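Local structure of periplasmic solute binding protein (Pectobacterium atrosepticum, 4RY1) at residues A[21-24]-A[25-29]; A[298-301]-A[302-306]; A[57-60]-A[61-64]. The protein probably binds a sugar in the periplasm and delivers it to an ABC-type transporter. One frame throughout, in Å; residues are numbered along the deposited sequence.

Contact 1. Residues A[21-24]-A[25-29]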
loop_
_atom_site.group_PDB
_atom_site.type_symbol
_atom_site.label_atom_id
_atom_site.label_comp_id
_atom_site.label_asym_id
_atom_site.label_seq_id
_atom_site.Cartn_x
_atom_site.Cartn_y
_atom_site.Cartn_z
ATOM N N ALA A 21 -12.624 -20.063 -1.967
ATOM C CA ALA A 21 -13.442 -20.591 -0.852
ATOM C C ALA A 21 -14.663 -19.688 -0.646
ATOM O O ALA A 21 -15.785 -20.155 -0.439
ATOM C CB ALA A 21 -12.620 -20.654 0.417
ATOM N N ALA A 22 -14.439 -18.378 -0.683
ATOM C CA ALA A 22 -15.556 -17.440 -0.516
ATOM C C ALA A 22 -16.574 -17.571 -1.646
ATOM O O ALA A 22 -17.778 -17.535 -1.421
ATOM C CB ALA A 22 -15.059 -16.006 -0.408
ATOM N N ILE A 23 -16.063 -17.706 -2.864
ATOM C CA ILE A 23 -16.924 -17.883 -4.037
ATOM C C ILE A 23 -17.750 -19.159 -3.932
ATOM O O ILE A 23 -18.941 -19.169 -4.195
ATOM C CB ILE A 23 -16.102 -17.819 -5.341
ATOM C CG1 ILE A 23 -15.601 -16.381 -5.578
ATOM C CG2 ILE A 23 -16.921 -18.328 -6.530
ATOM C CD1 ILE A 23 -14.494 -16.289 -6.608
ATOM N N ASN A 24 -17.104 -20.236 -3.508
ATOM C CA ASN A 24 -17.827 -21.489 -3.352
ATOM C C ASN A 24 -18.934 -21.395 -2.289
ATOM O O ASN A 24 -20.035 -21.963 -2.465
ATOM C CB ASN A 24 -16.878 -22.663 -3.051
ATOM C CG ASN A 24 -16.115 -23.097 -4.286
ATOM O OD1 ASN A 24 -16.676 -23.183 -5.383
ATOM N ND2 ASN A 24 -14.832 -23.374 -4.122
ATOM N N ALA A 25 -18.636 -20.721 -1.179
ATOM C CA ALA A 25 -19.644 -20.517 -0.135
ATOM C C ALA A 25 -20.784 -19.646 -0.673
ATOM O O ALA A 25 -21.957 -19.902 -0.395
ATOM C CB ALA A 25 -18.990 -19.918 1.110
ATOM N N PHE A 26 -20.443 -18.629 -1.457
ATOM C CA PHE A 26 -21.474 -17.796 -2.079
ATOM C C PHE A 26 -22.391 -18.606 -2.979
ATOM O O PHE A 26 -23.614 -18.430 -2.942
ATOM C CB PHE A 26 -20.817 -16.661 -2.874
ATOM C CG PHE A 26 -21.791 -15.815 -3.643
ATOM C CD1 PHE A 26 -22.546 -14.838 -3.021
ATOM C CD2 PHE A 26 -21.967 -16.004 -5.008
ATOM C CE1 PHE A 26 -23.438 -14.049 -3.747
ATOM C CE2 PHE A 26 -22.883 -15.247 -5.708
ATOM C CZ PHE A 26 -23.603 -14.256 -5.081
ATOM N N GLN A 27 -21.794 -19.485 -3.776
ATOM C CA GLN A 27 -22.564 -20.333 -4.694
ATOM C C GLN A 27 -23.486 -21.307 -3.960
ATOM O O GLN A 27 -24.599 -21.565 -4.395
ATOM C CB GLN A 27 -21.627 -21.015 -5.694
ATOM C CG GLN A 27 -21.087 -19.995 -6.712
ATOM C CD GLN A 27 -20.287 -20.579 -7.845
ATOM O OE1 GLN A 27 -20.609 -20.373 -9.010
ATOM N NE2 GLN A 27 -19.267 -21.298 -7.526
ATOM N N LYS A 28 -23.021 -21.830 -2.842
ATOM C CA LYS A 28 -23.862 -22.687 -1.997
ATOM C C LYS A 28 -25.099 -21.940 -1.503
ATOM O O LYS A 28 -26.205 -22.479 -1.507
ATOM C CB LYS A 28 -23.047 -23.207 -0.804
ATOM C CG LYS A 28 -23.752 -24.164 0.115
ATOM C CD LYS A 28 -22.761 -24.807 1.074
ATOM C CE LYS A 28 -23.452 -25.753 2.045
ATOM N NZ LYS A 28 -24.552 -25.098 2.807
ATOM N N ALA A 29 -24.897 -20.686 -1.126
ATOM C CA ALA A 29 -25.966 -19.834 -0.575
ATOM C C ALA A 29 -26.860 -19.292 -1.691
ATOM O O ALA A 29 -27.984 -18.900 -1.435
ATOM C CB ALA A 29 -25.388 -18.669 0.226
#
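I23 and Q27 lie one turn apart on helix 13-29. This helix is the crossover of a beta-alpha-beta unit, between the parallel strands 3-10 and 33-40. Residues 21-29 form its last turns.

The backbone contact is a ladder of four alpha-helical hydrogen bonds. A25 N bonds to A21 O, and F26 N to A22 O at 2.9 Å. Q27 N bonds to I23 O, also at 2.9 Å, and K28 N to N24 O. All four are fairly straight. The ladder continues with A29 N to A25 O.

The side chains add van der Waals contacts. I23 sends its CG2 branch anti to the backbone N, along the side chain of Q27. The two point the same way, and the I23 CG2 methyl lies alongside the amide nitrogen of Q27, 3.9 Å from NE2. F26 has CG anti to its backbone N (chi1 175°), which takes the ring away from 21-24. Its CB still rests 3.4 Å from I23 O.

The apolar packing is with the rest of the fold. I23 packs on I7 and W9 of strand 3-10 and on V35 of strand 33-40. The F26 ring lies on L305 of helix 299-310. A22 turns to A318 and L319 of helix 313-319.

The polar side chains meet more loosely. The amide planes of N24 and Q27 are 24° apart, and N24 OD1 stands 3.9 Å from Q27 NE2. The other end of the Q27 amide is held firmly: OE1 accepts a hydrogen bond from V35 N, which ties the helix to the next strand of the unit. The stem of Q27 lies close to its own helix, with CG 3.4 Å from I23 O.

Contact 2. Residues A[298-301]-A[302-306]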
loop_
_atom_site.group_PDB
_atom_site.type_symbol
_atom_site.label_atom_id
_atom_site.label_comp_id
_atom_site.label_asym_id
_atom_site.label_seq_id
_atom_site.Cartn_x
_atom_site.Cartn_y
_atom_site.Cartn_z
ATOM N N HIS A 298 -25.671 -7.404 -14.414
ATOM C CA HIS A 298 -26.104 -8.014 -13.153
ATOM C C HIS A 298 -25.500 -7.275 -11.934
ATOM O O HIS A 298 -24.877 -7.896 -11.073
ATOM C CB HIS A 298 -25.670 -9.493 -13.130
ATOM C CG HIS A 298 -26.208 -10.318 -14.257
ATOM N ND1 HIS A 298 -27.538 -10.649 -14.365
ATOM C CD2 HIS A 298 -25.588 -10.897 -15.309
ATOM C CE1 HIS A 298 -27.723 -11.374 -15.455
ATOM N NE2 HIS A 298 -26.554 -11.541 -16.045
ATOM N N PRO A 299 -25.684 -5.951 -11.839
ATOM C CA PRO A 299 -25.069 -5.230 -10.728
ATOM C C PRO A 299 -25.579 -5.661 -9.358
ATOM O O PRO A 299 -24.838 -5.655 -8.392
ATOM C CB PRO A 299 -25.448 -3.769 -11.009
ATOM C CG PRO A 299 -26.689 -3.857 -11.851
ATOM C CD PRO A 299 -26.404 -5.035 -12.736
ATOM N N LYS A 300 -26.835 -6.056 -9.275
ATOM C CA LYS A 300 -27.352 -6.549 -8.011
ATOM C C LYS A 300 -26.602 -7.808 -7.534
ATOM O O LYS A 300 -26.168 -7.892 -6.386
ATOM C CB LYS A 300 -28.828 -6.832 -8.155
ATOM C CG LYS A 300 -29.436 -7.326 -6.884
ATOM C CD LYS A 300 -30.914 -7.551 -7.077
ATOM C CE LYS A 300 -31.591 -7.306 -5.759
ATOM N NZ LYS A 300 -31.052 -8.303 -4.798
ATOM N N GLU A 301 -26.463 -8.786 -8.416
ATOM C CA GLU A 301 -25.758 -10.039 -8.108
ATOM C C GLU A 301 -24.278 -9.782 -7.821
ATOM O O GLU A 301 -23.698 -10.389 -6.912
ATOM C CB GLU A 301 -25.955 -11.066 -9.239
ATOM C CG GLU A 301 -27.376 -11.614 -9.356
ATOM C CD GLU A 301 -28.366 -10.757 -10.126
ATOM O OE1 GLU A 301 -28.023 -9.678 -10.663
ATOM O OE2 GLU A 301 -29.532 -11.191 -10.162
ATOM N N ALA A 302 -23.682 -8.870 -8.564
ATOM C CA ALA A 302 -22.308 -8.440 -8.286
ATOM C C ALA A 302 -22.190 -7.888 -6.855
ATOM O O ALA A 302 -21.294 -8.274 -6.090
ATOM C CB ALA A 302 -21.869 -7.380 -9.311
ATOM N N ALA A 303 -23.105 -7.004 -6.495
ATOM C CA ALA A 303 -23.158 -6.457 -5.140
ATOM C C ALA A 303 -23.398 -7.548 -4.090
ATOM O O ALA A 303 -22.828 -7.488 -2.990
ATOM C CB ALA A 303 -24.230 -5.396 -5.031
ATOM N N MET A 304 -24.264 -8.510 -4.410
ATOM C CA MET A 304 -24.498 -9.642 -3.491
ATOM C C MET A 304 -23.196 -10.413 -3.231
ATOM O O MET A 304 -22.922 -10.844 -2.110
ATOM C CB MET A 304 -25.592 -10.597 -4.017
ATOM C CG MET A 304 -26.993 -10.003 -4.052
ATOM S SD MET A 304 -28.248 -10.947 -5.025
ATOM C CE MET A 304 -28.327 -12.430 -3.990
ATOM N N LEU A 305 -22.402 -10.633 -4.271
ATOM C CA LEU A 305 -21.124 -11.333 -4.097
ATOM C C LEU A 305 -20.175 -10.521 -3.210
ATOM O O LEU A 305 -19.528 -11.033 -2.288
ATOM C CB LEU A 305 -20.476 -11.620 -5.441
ATOM C CG LEU A 305 -19.093 -12.264 -5.436
ATOM C CD1 LEU A 305 -19.051 -13.558 -4.625
ATOM C CD2 LEU A 305 -18.598 -12.435 -6.879
ATOM N N MET A 306 -20.119 -9.227 -3.458
ATOM C CA MET A 306 -19.274 -8.330 -2.666
ATOM C C MET A 306 -19.707 -8.328 -1.191
ATOM O O MET A 306 -18.870 -8.475 -0.282
ATOM C CB MET A 306 -19.293 -6.915 -3.223
ATOM C CG MET A 306 -18.575 -6.803 -4.560
ATOM S SD MET A 306 -18.875 -5.227 -5.513
ATOM C CE MET A 306 -18.537 -3.998 -4.243
#
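M304 packs back over the K300 carbonyl, one turn earlier in helix 299-310. H298 is the N-cap residue of this helix, and P299 opens its first turn.

The tight part is the backbone with the atoms that lie directly on it. A302 N bonds to H298 O at 2.9 Å with an N-H...O angle of 168°. A303 N bonds to P299 O, M304 N to K300 O at 2.8 Å, and L305 N to E301 O. The methyl of A303 sits 3.4 Å from P299 O. The stem of M304 is as close, with CG 3.3 Å from K300 O. Outside the helix, A302 and A303 pack on I292 of strand 284-292, and L305 on I5 and I7 of strand 3-10.

The ends of the outer side chains are looser. K300 is exposed. Its chain runs extended and bends only at the end (chi4 -62°), and its NZ lies 3.9 Å from M304 SD. The two side chains cross at a slant. Both residues also touch I88 of helix 86-89, which covers part of this side. E301 bends at chi2 (83°). This folds its carboxylate back toward the start of the helix, with E301 OE1 2.9 Å from its own backbone N.

The first turns of the helix are therefore held by main-chain hydrogen bonds, while their side chains meet by van der Waals packing. The carboxylate of E301, near the N-terminal end, would probably interact favourably with the helix dipole.

Contact 3. Residues A[57-60]-A[61-64]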
loop_
_atom_site.group_PDB
_atom_site.type_symbol
_atom_site.label_atom_id
_atom_site.label_comp_id
_atom_site.label_asym_id
_atom_site.label_seq_id
_atom_site.Cartn_x
_atom_site.Cartn_y
_atom_site.Cartn_z
ATOM N N GLN A 57 -14.915 -5.058 -21.963
ATOM C CA GLN A 57 -14.719 -6.493 -21.700
ATOM C C GLN A 57 -14.398 -6.810 -20.220
ATOM O O GLN A 57 -14.075 -7.937 -19.890
ATOM C CB GLN A 57 -13.596 -7.074 -22.572
ATOM C CG GLN A 57 -13.799 -6.940 -24.071
ATOM C CD GLN A 57 -15.160 -7.402 -24.520
ATOM O OE1 GLN A 57 -16.012 -6.594 -24.883
ATOM N NE2 GLN A 57 -15.386 -8.708 -24.476
ATOM N N GLU A 58 -14.428 -5.803 -19.364
ATOM C CA GLU A 58 -14.030 -5.999 -17.976
ATOM C C GLU A 58 -15.026 -6.891 -17.205
ATOM O O GLU A 58 -16.212 -6.972 -17.541
ATOM C CB GLU A 58 -13.882 -4.648 -17.295
ATOM C CG GLU A 58 -15.164 -3.867 -17.059
ATOM C CD GLU A 58 -15.623 -2.982 -18.220
ATOM O OE1 GLU A 58 -15.276 -3.235 -19.406
ATOM O OE2 GLU A 58 -16.366 -2.045 -17.918
ATOM N N PRO A 59 -14.538 -7.544 -16.145
ATOM C CA PRO A 59 -15.432 -8.325 -15.320
ATOM C C PRO A 59 -16.446 -7.506 -14.560
ATOM O O PRO A 59 -16.295 -6.305 -14.368
ATOM C CB PRO A 59 -14.505 -9.033 -14.342
ATOM C CG PRO A 59 -13.126 -8.616 -14.634
ATOM C CD PRO A 59 -13.165 -7.524 -15.637
ATOM N N ASP A 60 -17.490 -8.185 -14.108
ATOM C CA ASP A 60 -18.568 -7.530 -13.343
ATOM C C ASP A 60 -18.073 -6.934 -12.026
ATOM O O ASP A 60 -18.530 -5.875 -11.611
ATOM C CB ASP A 60 -19.700 -8.514 -13.060
ATOM C CG ASP A 60 -20.286 -9.089 -14.334
ATOM O OD1 ASP A 60 -19.734 -10.078 -14.847
ATOM O OD2 ASP A 60 -21.239 -8.482 -14.847
ATOM N N VAL A 61 -17.206 -7.695 -11.359
ATOM C CA VAL A 61 -16.567 -7.274 -10.106
ATOM C C VAL A 61 -15.060 -7.272 -10.302
ATOM O O VAL A 61 -14.475 -8.270 -10.747
ATOM C CB VAL A 61 -16.933 -8.175 -8.913
ATOM C CG1 VAL A 61 -16.212 -7.738 -7.624
ATOM C CG2 VAL A 61 -18.421 -8.131 -8.678
ATOM N N MET A 62 -14.437 -6.144 -9.962
ATOM C CA MET A 62 -12.983 -6.003 -10.102
ATOM C C MET A 62 -12.361 -5.607 -8.776
ATOM O O MET A 62 -12.801 -4.647 -8.143
ATOM C CB MET A 62 -12.657 -4.887 -11.091
ATOM C CG MET A 62 -13.156 -5.114 -12.514
ATOM S SD MET A 62 -13.437 -3.567 -13.510
ATOM C CE MET A 62 -15.098 -3.211 -12.850
ATOM N N ARG A 63 -11.274 -6.266 -8.405
ATOM C CA ARG A 63 -10.377 -5.675 -7.402
ATOM C C ARG A 63 -9.610 -4.534 -8.086
ATOM O O ARG A 63 -9.097 -4.712 -9.185
ATOM C CB ARG A 63 -9.397 -6.678 -6.832
ATOM C CG ARG A 63 -8.632 -6.201 -5.605
ATOM C CD ARG A 63 -7.464 -7.119 -5.293
ATOM N NE ARG A 63 -6.652 -6.649 -4.171
ATOM C CZ ARG A 63 -6.669 -7.155 -2.941
ATOM N NH1 ARG A 63 -7.474 -8.159 -2.643
ATOM N NH2 ARG A 63 -5.851 -6.635 -2.027
ATOM N N ILE A 64 -9.552 -3.384 -7.431
ATOM C CA ILE A 64 -8.815 -2.251 -7.934
ATOM C C ILE A 64 -8.053 -1.591 -6.797
ATOM O O ILE A 64 -8.435 -1.698 -5.636
ATOM C CB ILE A 64 -9.703 -1.207 -8.624
ATOM C CG1 ILE A 64 -10.745 -0.635 -7.660
ATOM C CG2 ILE A 64 -10.347 -1.767 -9.893
ATOM C CD1 ILE A 64 -11.449 0.595 -8.205
#
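The chain turns at D60, with alpha-region angles (-63°/-41°), between the extended P59 and the extended V61, so P59 and M62 are brought together at the corner. The corner leads from helix 45-55 into strand 61-64. This strand lies in the mixed sheet, parallel to strand 3-10 and antiparallel to strand 284-292.

The side-chain contact is apolar. P59 and M62 cross at about a right angle, with P59 CD 3.9 Å from M62 CG. P59 CB also lies 3.7 Å from V61 O. M62 has CG anti to its carbonyl carbon (chi1 -62°), and with an extended chi2 this sets SD beside the loop. There M62 SD lies 4.0 Å from both CB and CG of E58. L49 of helix 45-55 and F79 also pack against M62.

The acidic groups are held by other parts of the chain. E58 OE2 is hydrogen-bonded to S293 OG. D60 uses both carboxylate oxygens: OD1 accepts from R6 N, and OD2 is bonded to S296 OG. These two bonds limit the rotation of the carboxylate and tie the corner to strand 3-10 and to the chain just after strand 284-292. V61 packs on I7 and F290 of the flanking strands. At the end of the M62 side chain, the bend at chi3 brings the methyl CE to 3.6 Å from P59 O.

How the contacts relate
Contacts 1 and 2 are short runs of one helix each, partly buried, each with an exposed side. Contact 3 is a buried corner at the start of a strand. The two helices meet directly: F26 CE1 of contact 1 lies 3.6 Å from M304 O of contact 2. Contact 2 also reaches contact 3, where A302 CB is 3.6 Å from V61 CG2. Contacts 1 and 3 do not touch; their nearest atoms are about 9 Å apart. All three border strand 3-10. Main-chain hydrogen bonds dominate the helical contacts. In contact 3 the packing is apolar, and its hydrogen bonds go to neighbouring strands and loops.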